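Local coordinates for penicillin-binding protein 2B (Streptococcus pneumoniae, PDB 2WAE), which probably forms peptide cross-links between neighbouring glycan strands of cell-wall peptidoglycan as part of the elongasome, and binds penicillin, at residues A[231-236]-A[373-378]; A[310-315]-A[356-361]. All coordinates share one frame; numbering follows the deposited sequence.

Contact 1: residues A[231-236]-A[373-378]; sequences SSIVGS and DSLGTV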
loop_
_atom_site.group_PDB
_atom_site.type_symbol
_atom_site.label_atom_id
_atom_site.label_comp_id
_atom_site.label_asym_id
_atom_site.label_seq_id
_atom_site.Cartn_x
_atom_site.Cartn_y
_atom_site.Cartn_z
ATOM N N SER A 231 -1.662 -11.952 -0.343
ATOM C CA SER A 231 -3.100 -11.727 -0.270
ATOM C C SER A 231 -3.425 -10.405 0.407
ATOM O O SER A 231 -4.455 -9.797 0.132
ATOM C CB SER A 231 -3.799 -12.872 0.456
ATOM O OG SER A 231 -3.471 -12.875 1.831
ATOM N N SER A 232 -2.537 -9.971 1.294
ATOM C CA SER A 232 -2.697 -8.731 2.045
ATOM C C SER A 232 -2.456 -7.502 1.161
ATOM O O SER A 232 -3.131 -6.484 1.292
ATOM C CB SER A 232 -1.731 -8.747 3.235
ATOM O OG SER A 232 -2.308 -8.119 4.361
ATOM N N ILE A 233 -1.502 -7.613 0.243
ATOM C CA ILE A 233 -1.148 -6.520 -0.659
ATOM C C ILE A 233 -2.168 -6.290 -1.771
ATOM O O ILE A 233 -2.337 -5.179 -2.263
ATOM C CB ILE A 233 0.228 -6.731 -1.317
ATOM C CG1 ILE A 233 1.284 -7.028 -0.261
ATOM C CG2 ILE A 233 0.665 -5.468 -2.024
ATOM C CD1 ILE A 233 2.703 -6.976 -0.810
ATOM N N VAL A 234 -2.839 -7.352 -2.186
ATOM C CA VAL A 234 -3.837 -7.250 -3.238
ATOM C C VAL A 234 -4.924 -6.221 -2.917
ATOM O O VAL A 234 -5.396 -5.521 -3.812
ATOM C CB VAL A 234 -4.468 -8.613 -3.500
ATOM C CG1 VAL A 234 -5.838 -8.459 -4.143
ATOM C CG2 VAL A 234 -3.525 -9.450 -4.336
ATOM N N GLY A 235 -5.305 -6.118 -1.648
ATOM C CA GLY A 235 -6.316 -5.153 -1.242
ATOM C C GLY A 235 -7.728 -5.696 -1.339
ATOM O O GLY A 235 -7.936 -6.886 -1.597
ATOM N N SER A 236 -8.707 -4.822 -1.132
ATOM C CA SER A 236 -10.109 -5.229 -1.202
ATOM C C SER A 236 -10.914 -4.547 -2.317
ATOM O O SER A 236 -10.519 -3.503 -2.839
ATOM C CB SER A 236 -10.784 -5.057 0.167
ATOM O OG SER A 236 -10.647 -3.735 0.666
ATOM N N ASP A 373 2.887 -9.698 8.203
ATOM C CA ASP A 373 2.663 -8.259 8.112
ATOM C C ASP A 373 3.492 -7.643 6.999
ATOM O O ASP A 373 4.306 -6.766 7.270
ATOM C CB ASP A 373 3.028 -7.560 9.427
ATOM C CG ASP A 373 2.620 -6.085 9.456
ATOM O OD1 ASP A 373 1.744 -5.668 8.670
ATOM O OD2 ASP A 373 3.162 -5.327 10.285
ATOM N N SER A 374 3.276 -8.093 5.763
ATOM C CA SER A 374 3.936 -7.554 4.567
ATOM C C SER A 374 3.620 -6.067 4.342
ATOM O O SER A 374 4.404 -5.347 3.726
ATOM C CB SER A 374 3.539 -8.363 3.327
ATOM O OG SER A 374 2.144 -8.246 3.082
ATOM N N LEU A 375 2.478 -5.598 4.835
ATOM C CA LEU A 375 2.120 -4.189 4.687
ATOM C C LEU A 375 2.875 -3.346 5.693
ATOM O O LEU A 375 2.855 -2.120 5.612
ATOM C CB LEU A 375 0.626 -3.956 4.907
ATOM C CG LEU A 375 -0.338 -4.634 3.939
ATOM C CD1 LEU A 375 -1.760 -4.415 4.438
ATOM C CD2 LEU A 375 -0.130 -4.085 2.549
ATOM N N GLY A 376 3.523 -4.003 6.646
ATOM C CA GLY A 376 4.310 -3.292 7.637
ATOM C C GLY A 376 5.447 -2.574 6.947
ATOM O O GLY A 376 5.912 -1.541 7.438
ATOM N N THR A 377 5.886 -3.131 5.813
ATOM C CA THR A 377 7.002 -2.578 5.030
ATOM C C THR A 377 6.739 -1.161 4.498
ATOM O O THR A 377 7.678 -0.431 4.171
ATOM C CB THR A 377 7.396 -3.517 3.864
ATOM O OG1 THR A 377 6.272 -3.725 3.005
ATOM C CG2 THR A 377 7.858 -4.871 4.389
ATOM N N VAL A 378 5.467 -0.777 4.401
ATOM C CA VAL A 378 5.120 0.542 3.867
ATOM C C VAL A 378 4.341 1.385 4.869
ATOM O O VAL A 378 4.183 2.590 4.678
ATOM C CB VAL A 378 4.335 0.468 2.524
ATOM C CG1 VAL A 378 5.212 -0.055 1.407
ATOM C CG2 VAL A 378 3.100 -0.394 2.645
#
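I233 and L375 bring the two backbones closest, with CA atoms 6.7 Å apart, where the short, weakly bonded helix 231-234 meets the type I beta turn D373-G376. S232 lies against the end of L375: its OG is 3.7 Å from L375 CD1, while the other methyl, L375 CD2, reaches over the helix backbone to 4.2 Å from I233 CA. Set anti to its own carbonyl carbon (chi1 -63°), L375 CG carries this fork across, and both methyls come near S232 O. I233 meets S374 along its flank, CG1 3.7 Å from S374 OG, and adds an apolar touch of CG1 on L375 CD2 at 4.3 Å. The contact joins the N-terminal part of the chain, where the PBP dimerisation family lies, to the penicillin-binding transpeptidase domain, and no hydrogen bond crosses between the segments. The turn runs directly into helix 376-379, and T377 OG1 donates to S374 O over 2.6 Å, nearly in line with the carbonyl bond. D373 OD2 is hydrogen-bonded to Y344 OH, and the side chain of L375 also touches Y267 of helix 267-271.

Contact 2: residues A[310-315]-A[356-361]; sequences LTIDLA and LSMSGL. Unlike the reference sequence in segment 356-361: L361 (reference Ile).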
loop_
_atom_site.group_PDB
_atom_site.type_symbol
_atom_site.label_atom_id
_atom_site.label_comp_id
_atom_site.label_asym_id
_atom_site.label_seq_id
_atom_site.Cartn_x
_atom_site.Cartn_y
_atom_site.Cartn_z
ATOM N N LEU A 310 2.373 -8.887 -11.309
ATOM C CA LEU A 310 3.298 -8.281 -10.350
ATOM C C LEU A 310 4.786 -8.520 -10.644
ATOM O O LEU A 310 5.170 -9.363 -11.454
ATOM C CB LEU A 310 2.954 -8.721 -8.926
ATOM C CG LEU A 310 1.488 -8.615 -8.507
ATOM C CD1 LEU A 310 1.351 -8.827 -7.003
ATOM C CD2 LEU A 310 0.920 -7.276 -8.919
ATOM N N THR A 311 5.642 -7.764 -9.974
ATOM C CA THR A 311 7.080 -8.007 -10.068
ATOM C C THR A 311 7.549 -9.041 -9.052
ATOM O O THR A 311 8.692 -9.490 -9.129
ATOM C CB THR A 311 7.893 -6.736 -9.847
ATOM O OG1 THR A 311 7.514 -6.149 -8.600
ATOM C CG2 THR A 311 7.648 -5.755 -10.961
ATOM N N ILE A 312 6.677 -9.402 -8.108
ATOM C CA ILE A 312 6.996 -10.381 -7.057
ATOM C C ILE A 312 6.626 -11.804 -7.472
ATOM O O ILE A 312 5.532 -12.043 -7.973
ATOM C CB ILE A 312 6.249 -10.093 -5.723
ATOM C CG1 ILE A 312 6.426 -8.642 -5.268
ATOM C CG2 ILE A 312 6.652 -11.091 -4.628
ATOM C CD1 ILE A 312 5.518 -8.257 -4.106
ATOM N N ASP A 313 7.538 -12.742 -7.227
ATOM C CA ASP A 313 7.316 -14.159 -7.492
ATOM C C ASP A 313 6.947 -14.916 -6.215
ATOM O O ASP A 313 7.729 -14.932 -5.262
ATOM C CB ASP A 313 8.589 -14.773 -8.087
ATOM C CG ASP A 313 8.330 -16.111 -8.759
ATOM O OD1 ASP A 313 7.902 -17.058 -8.062
ATOM O OD2 ASP A 313 8.537 -16.227 -9.991
ATOM N N LEU A 314 5.784 -15.565 -6.202
ATOM C CA LEU A 314 5.362 -16.308 -5.018
ATOM C C LEU A 314 6.444 -17.177 -4.404
ATOM O O LEU A 314 6.668 -17.117 -3.194
ATOM C CB LEU A 314 4.096 -17.128 -5.255
ATOM C CG LEU A 314 2.799 -16.626 -4.609
ATOM C CD1 LEU A 314 2.560 -15.169 -4.903
ATOM C CD2 LEU A 314 1.627 -17.440 -5.098
ATOM N N ALA A 315 7.116 -17.985 -5.216
ATOM C CA ALA A 315 8.163 -18.847 -4.682
ATOM C C ALA A 315 9.192 -18.047 -3.875
ATOM O O ALA A 315 9.510 -18.399 -2.740
ATOM C CB ALA A 315 8.826 -19.644 -5.787
ATOM N N LEU A 356 10.928 -7.023 -5.559
ATOM C CA LEU A 356 11.201 -8.463 -5.601
ATOM C C LEU A 356 10.583 -9.214 -4.425
ATOM O O LEU A 356 10.138 -10.344 -4.601
ATOM C CB LEU A 356 12.706 -8.742 -5.670
ATOM C CG LEU A 356 13.463 -8.069 -6.824
ATOM C CD1 LEU A 356 14.997 -8.141 -6.636
ATOM C CD2 LEU A 356 13.021 -8.621 -8.196
ATOM N N SER A 357 10.577 -8.606 -3.238
ATOM C CA SER A 357 9.738 -9.082 -2.132
ATOM C C SER A 357 9.519 -8.022 -1.060
ATOM O O SER A 357 10.372 -7.166 -0.817
ATOM C CB SER A 357 10.296 -10.335 -1.482
ATOM O OG SER A 357 11.470 -9.991 -0.768
ATOM N N MET A 358 8.352 -8.069 -0.437
ATOM C CA MET A 358 8.111 -7.234 0.716
ATOM C C MET A 358 7.562 -8.136 1.811
ATOM O O MET A 358 6.393 -8.509 1.801
ATOM C CB MET A 358 7.213 -6.039 0.377
ATOM C CG MET A 358 6.096 -6.355 -0.581
ATOM S SD MET A 358 5.265 -4.864 -1.155
ATOM C CE MET A 358 4.750 -4.084 0.373
ATOM N N SER A 359 8.436 -8.531 2.728
ATOM C CA SER A 359 8.070 -9.479 3.775
ATOM C C SER A 359 8.071 -8.829 5.152
ATOM O O SER A 359 8.876 -7.942 5.450
ATOM C CB SER A 359 9.009 -10.691 3.793
ATOM O OG SER A 359 8.964 -11.407 2.568
ATOM N N GLY A 360 7.170 -9.303 5.996
ATOM C CA GLY A 360 7.098 -8.840 7.365
ATOM C C GLY A 360 6.524 -9.893 8.293
ATOM O O GLY A 360 5.636 -10.674 7.924
ATOM N N LEU A 361 7.042 -9.895 9.513
ATOM C CA LEU A 361 6.532 -10.760 10.557
ATOM C C LEU A 361 6.299 -9.924 11.815
ATOM O O LEU A 361 7.230 -9.348 12.380
ATOM C CB LEU A 361 7.497 -11.918 10.818
ATOM C CG LEU A 361 6.953 -12.983 11.769
ATOM C CD1 LEU A 361 5.872 -13.880 11.112
ATOM C CD2 LEU A 361 8.099 -13.798 12.347
HETATM O O HOH W 1 10.128 -11.905 -6.904
#
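I312 covers the start of the strand segment 356-361, its CG2 methyl 3.6 Å from L356 O and its CD1 4.0 Å from M358 CG. The two branches of the isoleucine thus go to different residues: CG2, anti to the backbone N, sits at the L356 carbonyl, while the CG1 branch (chi1 -51°) runs on to the methionine, which the isoleucine crosses at about a right angle. The polar link is a water, which accepts from D313 N at 2.7 Å and donates to L356 O at 2.8 Å, spanning two atoms that lie 4.4 Å apart. Next outward, L356 and S357 both face A347 across the antiparallel sheet, a classic beta bulge in strand 355-363. T311 OG1 bonds to V355 O, tying the linker to the residue before this segment. D313 is the N-cap of helix 314-333, its OD1 taking a weak bond from A315 N, and from that helix Q317 NE2 reaches M358 O. The contact lies at the passage from strand 307-310 into this helix, which packs on the transpeptidase sheet with Q317 against S357 and S359, and V320 against S359. Because the water takes the amide hydrogen and gives one to the carbonyl, it joins the D313 and L356 backbones where no direct hydrogen bond spans the segments; the apolar side-chain contact is I312 on M358.

Contact 1 joins the N-terminal part of the chain to the transpeptidase domain; contact 2 lies close by, where the chain enters helix 314-333. Their centres are 10 Å apart, and both are partly buried. Strand 355-363 belongs to contact 2 and also supports contact 1: D373 N probably bonds to G360 O, and M358, touched by I312 in contact 2, also packs against I233, with its CE near the T377 hydroxyl, so one methionine is shared by the two contacts. Contact 1 joins a turn to a short helix and has an exposed edge at S232; its segments meet by van der Waals touch. Contact 2 sets a linker against a sheet strand, has no exposed residue among those touching, and adds a water bridge between backbones.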